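Long-range contact in caspase-3 (Porites astreoides, PDB 6WI4), which is probably a cysteine protease of the caspase family that cleaves protein substrates after aspartate during coral apoptosis: residues A[76-90]-A[115-129]. Sequence-based numbering, arbitrary orientation.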
loop_
_atom_site.group_PDB
_atom_site.type_symbol
_atom_site.label_atom_id
_atom_site.label_comp_id
_atom_site.label_asym_id
_atom_site.label_seq_id
_atom_site.Cartn_x
_atom_site.Cartn_y
_atom_site.Cartn_z
ATOM N N ASN A 76 -21.505 -2.469 -2.468
ATOM C CA ASN A 76 -21.970 -1.900 -3.731
ATOM C C ASN A 76 -21.093 -0.704 -4.081
ATOM O O ASN A 76 -21.199 0.358 -3.458
ATOM C CB ASN A 76 -23.436 -1.483 -3.630
ATOM C CG ASN A 76 -23.884 -0.661 -4.825
ATOM O OD1 ASN A 76 -23.382 -0.848 -5.929
ATOM N ND2 ASN A 76 -24.831 0.256 -4.609
ATOM N N HIS A 77 -20.218 -0.877 -5.072
ATOM C CA HIS A 77 -19.307 0.182 -5.472
ATOM C C HIS A 77 -19.840 1.008 -6.640
ATOM O O HIS A 77 -19.118 1.863 -7.155
ATOM C CB HIS A 77 -17.931 -0.405 -5.821
ATOM C CG HIS A 77 -17.217 -1.016 -4.653
ATOM N ND1 HIS A 77 -16.394 -0.295 -3.812
ATOM C CD2 HIS A 77 -17.198 -2.290 -4.194
ATOM C CE1 HIS A 77 -15.898 -1.101 -2.890
ATOM N NE2 HIS A 77 -16.366 -2.318 -3.102
ATOM N N THR A 78 -21.090 0.788 -7.054
ATOM C CA THR A 78 -21.684 1.629 -8.092
ATOM C C THR A 78 -21.585 3.131 -7.812
ATOM O O THR A 78 -21.321 3.886 -8.762
ATOM C CB THR A 78 -23.145 1.203 -8.314
ATOM O OG1 THR A 78 -23.183 -0.188 -8.663
ATOM C CG2 THR A 78 -23.803 2.031 -9.420
ATOM N N PRO A 79 -21.760 3.634 -6.582
ATOM C CA PRO A 79 -21.613 5.085 -6.376
ATOM C C PRO A 79 -20.175 5.577 -6.393
ATOM O O PRO A 79 -19.957 6.785 -6.271
ATOM C CB PRO A 79 -22.258 5.317 -5.000
ATOM C CG PRO A 79 -22.211 4.016 -4.330
ATOM C CD PRO A 79 -22.319 2.973 -5.388
ATOM N N TYR A 80 -19.197 4.694 -6.577
ATOM C CA TYR A 80 -17.792 5.047 -6.453
ATOM C C TYR A 80 -17.080 4.920 -7.791
ATOM O O TYR A 80 -17.527 4.213 -8.696
ATOM C CB TYR A 80 -17.089 4.149 -5.431
ATOM C CG TYR A 80 -17.684 4.211 -4.044
ATOM C CD1 TYR A 80 -17.951 5.426 -3.439
ATOM C CD2 TYR A 80 -17.975 3.048 -3.350
ATOM C CE1 TYR A 80 -18.498 5.481 -2.155
ATOM C CE2 TYR A 80 -18.527 3.092 -2.075
ATOM C CZ TYR A 80 -18.781 4.303 -1.494
ATOM O OH TYR A 80 -19.322 4.330 -0.220
ATOM N N ASP A 81 -15.929 5.586 -7.876
ATOM C CA ASP A 81 -15.073 5.539 -9.053
ATOM C C ASP A 81 -13.840 4.664 -8.880
ATOM O O ASP A 81 -13.202 4.321 -9.883
ATOM C CB ASP A 81 -14.591 6.948 -9.422
ATOM C CG ASP A 81 -15.701 7.832 -9.977
ATOM O OD1 ASP A 81 -16.628 7.299 -10.623
ATOM O OD2 ASP A 81 -15.623 9.054 -9.752
ATOM N N ALA A 82 -13.477 4.313 -7.650
ATOM C CA ALA A 82 -12.180 3.695 -7.392
ATOM C C ALA A 82 -12.225 3.016 -6.031
ATOM O O ALA A 82 -13.156 3.222 -5.252
ATOM C CB ALA A 82 -11.059 4.736 -7.449
ATOM N N PHE A 83 -11.193 2.219 -5.740
ATOM C CA PHE A 83 -11.060 1.542 -4.450
ATOM C C PHE A 83 -9.596 1.529 -4.052
ATOM O O PHE A 83 -8.731 1.303 -4.901
ATOM C CB PHE A 83 -11.595 0.104 -4.506
ATOM C CG PHE A 83 -11.357 -0.691 -3.245
ATOM C CD1 PHE A 83 -12.057 -0.396 -2.085
ATOM C CD2 PHE A 83 -10.447 -1.739 -3.228
ATOM C CE1 PHE A 83 -11.835 -1.126 -0.920
ATOM C CE2 PHE A 83 -10.221 -2.470 -2.071
ATOM C CZ PHE A 83 -10.922 -2.160 -0.913
ATOM N N ILE A 84 -9.322 1.751 -2.764
ATOM C CA ILE A 84 -7.962 1.726 -2.223
ATOM C C ILE A 84 -7.902 0.731 -1.076
ATOM O O ILE A 84 -8.763 0.756 -0.190
ATOM C CB ILE A 84 -7.524 3.118 -1.738
ATOM C CG1 ILE A 84 -7.291 4.039 -2.933
ATOM C CG2 ILE A 84 -6.281 3.020 -0.830
ATOM C CD1 ILE A 84 -6.957 5.473 -2.534
ATOM N N PHE A 85 -6.868 -0.112 -1.076
ATOM C CA PHE A 85 -6.552 -0.995 0.042
ATOM C C PHE A 85 -5.086 -0.811 0.404
ATOM O O PHE A 85 -4.223 -0.871 -0.473
ATOM C CB PHE A 85 -6.827 -2.461 -0.316
ATOM C CG PHE A 85 -6.475 -3.429 0.771
ATOM C CD1 PHE A 85 -5.175 -3.909 0.906
ATOM C CD2 PHE A 85 -7.447 -3.891 1.635
ATOM C CE1 PHE A 85 -4.849 -4.800 1.902
ATOM C CE2 PHE A 85 -7.122 -4.795 2.640
ATOM C CZ PHE A 85 -5.828 -5.252 2.761
ATOM N N SER A 86 -4.793 -0.607 1.685
ATOM C CA SER A 86 -3.405 -0.440 2.097
ATOM C C SER A 86 -3.165 -1.223 3.376
ATOM O O SER A 86 -4.050 -1.343 4.223
ATOM C CB SER A 86 -3.045 1.046 2.290
ATOM O OG SER A 86 -3.801 1.630 3.352
ATOM N N ILE A 87 -1.965 -1.773 3.508
ATOM C CA ILE A 87 -1.638 -2.524 4.709
ATOM C C ILE A 87 -0.196 -2.246 5.099
ATOM O O ILE A 87 0.694 -2.158 4.248
ATOM C CB ILE A 87 -1.912 -4.034 4.538
ATOM C CG1 ILE A 87 -1.720 -4.756 5.878
ATOM C CG2 ILE A 87 -1.066 -4.623 3.421
ATOM C CD1 ILE A 87 -2.398 -6.135 5.932
ATOM N N LEU A 88 0.011 -2.076 6.400
ATOM C CA LEU A 88 1.297 -1.766 7.010
ATOM C C LEU A 88 1.578 -2.889 7.997
ATOM O O LEU A 88 0.891 -2.997 9.018
ATOM C CB LEU A 88 1.238 -0.406 7.714
ATOM C CG LEU A 88 0.453 0.706 7.012
ATOM C CD1 LEU A 88 0.264 1.878 7.980
ATOM C CD2 LEU A 88 1.191 1.164 5.756
ATOM N N THR A 89 2.550 -3.744 7.693
ATOM C CA THR A 89 2.711 -4.962 8.489
ATOM C C THR A 89 4.061 -5.596 8.166
ATOM O O THR A 89 4.839 -5.074 7.362
ATOM C CB THR A 89 1.544 -5.930 8.239
ATOM O OG1 THR A 89 1.595 -7.014 9.181
ATOM C CG2 THR A 89 1.535 -6.490 6.806
ATOM N N HIS A 90 4.340 -6.732 8.808
ATOM C CA HIS A 90 5.479 -7.547 8.417
ATOM C C HIS A 90 5.142 -8.356 7.167
ATOM O O HIS A 90 3.974 -8.576 6.832
ATOM C CB HIS A 90 5.880 -8.495 9.554
ATOM C CG HIS A 90 6.709 -7.841 10.613
ATOM N ND1 HIS A 90 7.912 -7.238 10.334
ATOM C CD2 HIS A 90 6.525 -7.708 11.949
ATOM C CE1 HIS A 90 8.431 -6.743 11.442
ATOM N NE2 HIS A 90 7.613 -7.025 12.441
ATOM N N CYS A 115 -15.532 -8.647 -8.320
ATOM C CA CYS A 115 -16.450 -7.722 -7.662
ATOM C C CYS A 115 -17.037 -6.860 -8.774
ATOM O O CYS A 115 -16.372 -5.972 -9.314
ATOM C CB CYS A 115 -15.725 -6.920 -6.581
ATOM S SG CYS A 115 -16.511 -5.391 -5.978
ATOM N N THR A 116 -18.294 -7.140 -9.136
ATOM C CA THR A 116 -18.834 -6.647 -10.400
ATOM C C THR A 116 -18.888 -5.126 -10.445
ATOM O O THR A 116 -18.676 -4.524 -11.508
ATOM C CB THR A 116 -20.224 -7.243 -10.637
ATOM O OG1 THR A 116 -21.104 -6.826 -9.589
ATOM C CG2 THR A 116 -20.151 -8.754 -10.648
ATOM N N THR A 117 -19.157 -4.482 -9.306
ATOM C CA THR A 117 -19.311 -3.035 -9.296
ATOM C C THR A 117 -17.979 -2.292 -9.279
ATOM O O THR A 117 -17.982 -1.059 -9.279
ATOM C CB THR A 117 -20.178 -2.589 -8.111
ATOM O OG1 THR A 117 -19.665 -3.127 -6.886
ATOM C CG2 THR A 117 -21.615 -3.068 -8.307
ATOM N N LEU A 118 -16.851 -3.001 -9.299
ATOM C CA LEU A 118 -15.553 -2.371 -9.512
ATOM C C LEU A 118 -14.965 -2.669 -10.884
ATOM O O LEU A 118 -13.844 -2.236 -11.166
ATOM C CB LEU A 118 -14.554 -2.802 -8.431
ATOM C CG LEU A 118 -14.769 -2.139 -7.067
ATOM C CD1 LEU A 118 -13.815 -2.723 -6.037
ATOM C CD2 LEU A 118 -14.625 -0.638 -7.157
ATOM N N VAL A 119 -15.668 -3.411 -11.741
ATOM C CA VAL A 119 -15.129 -3.683 -13.070
ATOM C C VAL A 119 -14.953 -2.370 -13.817
ATOM O O VAL A 119 -15.833 -1.500 -13.807
ATOM C CB VAL A 119 -16.037 -4.663 -13.827
ATOM C CG1 VAL A 119 -15.610 -4.780 -15.295
ATOM C CG2 VAL A 119 -15.989 -6.030 -13.159
ATOM N N GLY A 120 -13.788 -2.207 -14.446
ATOM C CA GLY A 120 -13.455 -0.997 -15.157
ATOM C C GLY A 120 -12.920 0.119 -14.294
ATOM O O GLY A 120 -12.537 1.166 -14.829
ATOM N N LYS A 121 -12.887 -0.064 -12.977
ATOM C CA LYS A 121 -12.491 0.992 -12.056
ATOM C C LYS A 121 -11.140 0.677 -11.419
ATOM O O LYS A 121 -10.822 -0.488 -11.164
ATOM C CB LYS A 121 -13.539 1.167 -10.950
ATOM C CG LYS A 121 -14.906 1.593 -11.490
ATOM C CD LYS A 121 -15.963 1.631 -10.400
ATOM C CE LYS A 121 -17.316 2.029 -11.001
ATOM N NZ LYS A 121 -18.421 1.872 -10.007
ATOM N N PRO A 122 -10.329 1.699 -11.146
ATOM C CA PRO A 122 -9.005 1.451 -10.560
ATOM C C PRO A 122 -9.104 0.857 -9.165
ATOM O O PRO A 122 -9.860 1.334 -8.311
ATOM C CB PRO A 122 -8.346 2.834 -10.554
ATOM C CG PRO A 122 -9.444 3.812 -10.784
ATOM C CD PRO A 122 -10.534 3.109 -11.515
ATOM N N LYS A 123 -8.326 -0.198 -8.948
ATOM C CA LYS A 123 -8.226 -0.893 -7.670
ATOM C C LYS A 123 -6.777 -0.792 -7.240
ATOM O O LYS A 123 -5.913 -1.468 -7.810
ATOM C CB LYS A 123 -8.674 -2.347 -7.805
ATOM C CG LYS A 123 -10.138 -2.467 -8.273
ATOM C CD LYS A 123 -10.467 -3.848 -8.809
ATOM C CE LYS A 123 -10.194 -3.987 -10.316
ATOM N NZ LYS A 123 -11.229 -3.312 -11.160
ATOM N N MET A 124 -6.514 0.064 -6.263
ATOM C CA MET A 124 -5.157 0.409 -5.854
ATOM C C MET A 124 -4.809 -0.307 -4.561
ATOM O O MET A 124 -5.552 -0.213 -3.582
ATOM C CB MET A 124 -5.023 1.915 -5.657
ATOM C CG MET A 124 -5.254 2.727 -6.915
ATOM S SD MET A 124 -5.519 4.467 -6.534
ATOM C CE MET A 124 -7.314 4.506 -6.507
ATOM N N PHE A 125 -3.666 -0.982 -4.545
ATOM C CA PHE A 125 -3.163 -1.644 -3.348
ATOM C C PHE A 125 -1.804 -1.061 -2.990
ATOM O O PHE A 125 -0.933 -0.945 -3.859
ATOM C CB PHE A 125 -3.064 -3.152 -3.579
ATOM C CG PHE A 125 -4.389 -3.822 -3.641
ATOM C CD1 PHE A 125 -5.201 -3.678 -4.751
ATOM C CD2 PHE A 125 -4.851 -4.565 -2.571
ATOM C CE1 PHE A 125 -6.447 -4.283 -4.800
ATOM C CE2 PHE A 125 -6.088 -5.163 -2.614
ATOM C CZ PHE A 125 -6.885 -5.023 -3.734
ATOM N N PHE A 126 -1.632 -0.673 -1.727
ATOM C CA PHE A 126 -0.373 -0.134 -1.228
ATOM C C PHE A 126 0.144 -1.030 -0.114
ATOM O O PHE A 126 -0.597 -1.344 0.822
ATOM C CB PHE A 126 -0.537 1.290 -0.691
ATOM C CG PHE A 126 -1.077 2.267 -1.691
ATOM C CD1 PHE A 126 -2.444 2.420 -1.868
ATOM C CD2 PHE A 126 -0.210 3.064 -2.429
ATOM C CE1 PHE A 126 -2.944 3.333 -2.784
ATOM C CE2 PHE A 126 -0.708 3.975 -3.353
ATOM C CZ PHE A 126 -2.076 4.112 -3.523
ATOM N N PHE A 127 1.416 -1.410 -0.189
ATOM C CA PHE A 127 2.006 -2.324 0.783
ATOM C C PHE A 127 3.244 -1.701 1.399
ATOM O O PHE A 127 4.186 -1.358 0.676
ATOM C CB PHE A 127 2.405 -3.650 0.133
ATOM C CG PHE A 127 1.282 -4.382 -0.510
ATOM C CD1 PHE A 127 0.448 -5.185 0.242
ATOM C CD2 PHE A 127 1.054 -4.279 -1.867
ATOM C CE1 PHE A 127 -0.608 -5.864 -0.356
ATOM C CE2 PHE A 127 0.007 -4.973 -2.475
ATOM C CZ PHE A 127 -0.820 -5.765 -1.715
ATOM N N GLN A 128 3.273 -1.604 2.730
ATOM C CA GLN A 128 4.505 -1.363 3.470
ATOM C C GLN A 128 4.744 -2.621 4.300
ATOM O O GLN A 128 4.062 -2.849 5.302
ATOM C CB GLN A 128 4.417 -0.116 4.344
ATOM C CG GLN A 128 5.582 0.028 5.330
ATOM C CD GLN A 128 6.944 0.017 4.652
ATOM O OE1 GLN A 128 7.148 0.665 3.620
ATOM N NE2 GLN A 128 7.890 -0.710 5.239
ATOM N N ALA A 129 5.694 -3.448 3.857
ATOM C CA ALA A 129 5.986 -4.748 4.443
ATOM C C ALA A 129 7.248 -5.291 3.798
ATOM O O ALA A 129 7.576 -4.954 2.656
ATOM C CB ALA A 129 4.827 -5.742 4.244
HETATM O O HOH W 1 -20.589 2.638 -11.365
#
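Phe85 meets Phe125, and Ile87 CG2 meets Phe127 CD1, on one face of a parallel strand pair where Phe83 and Lys123 are also paired in register; Ile84, Ser86 and Leu88 meet Met124, Phe126 and Gln128 on the other. The strand axes approach to 4.6 Å and run parallel, their directions 10° apart. Seven backbone hydrogen bonds, from Phe83 N to Pro122 O through Thr89 N to Gln128 O, fix the register; the one from Met124 N to Phe83 O is almost straight. The packing is close on both faces. Phe85 CD1 lies 3.6 Å from Phe125 CD2, the two rings inclined at 38°. Opposite, the Met124 chain bends at chi3 (-96°), bringing CE to 3.6 Å from Ile84 CG1, and Ile84 CG2 meets the edge of the Phe126 ring. These are neighbouring central strands of the caspase sheet, with strand 13-18 on the far side of 83-88; at their C-terminal ends Gln128 NE2 hydrogen-bonds an acidic side chain of the bound peptide and His90 packs on the peptide backbone. Beyond the N-terminal ends the contact passes to turns and the 3-10 segment 116-118. Buried here, Leu118 CD1 sits over the His77 ring face, 3.9 Å from its centroid, and touches Phe83 CB; His77 NE2 bonds Met72 O. Partly exposed Thr117 accepts from His77 N through OG1 at 2.9 Å. On the solvent side the extended Lys121 chain carries NZ to Tyr80 O (2.8 Å), His77 O and Thr117 O, and a water links it to O of exposed Thr78. Tyr80 N and Lys121 NZ approach His77 O from opposite faces of its carbonyl plane.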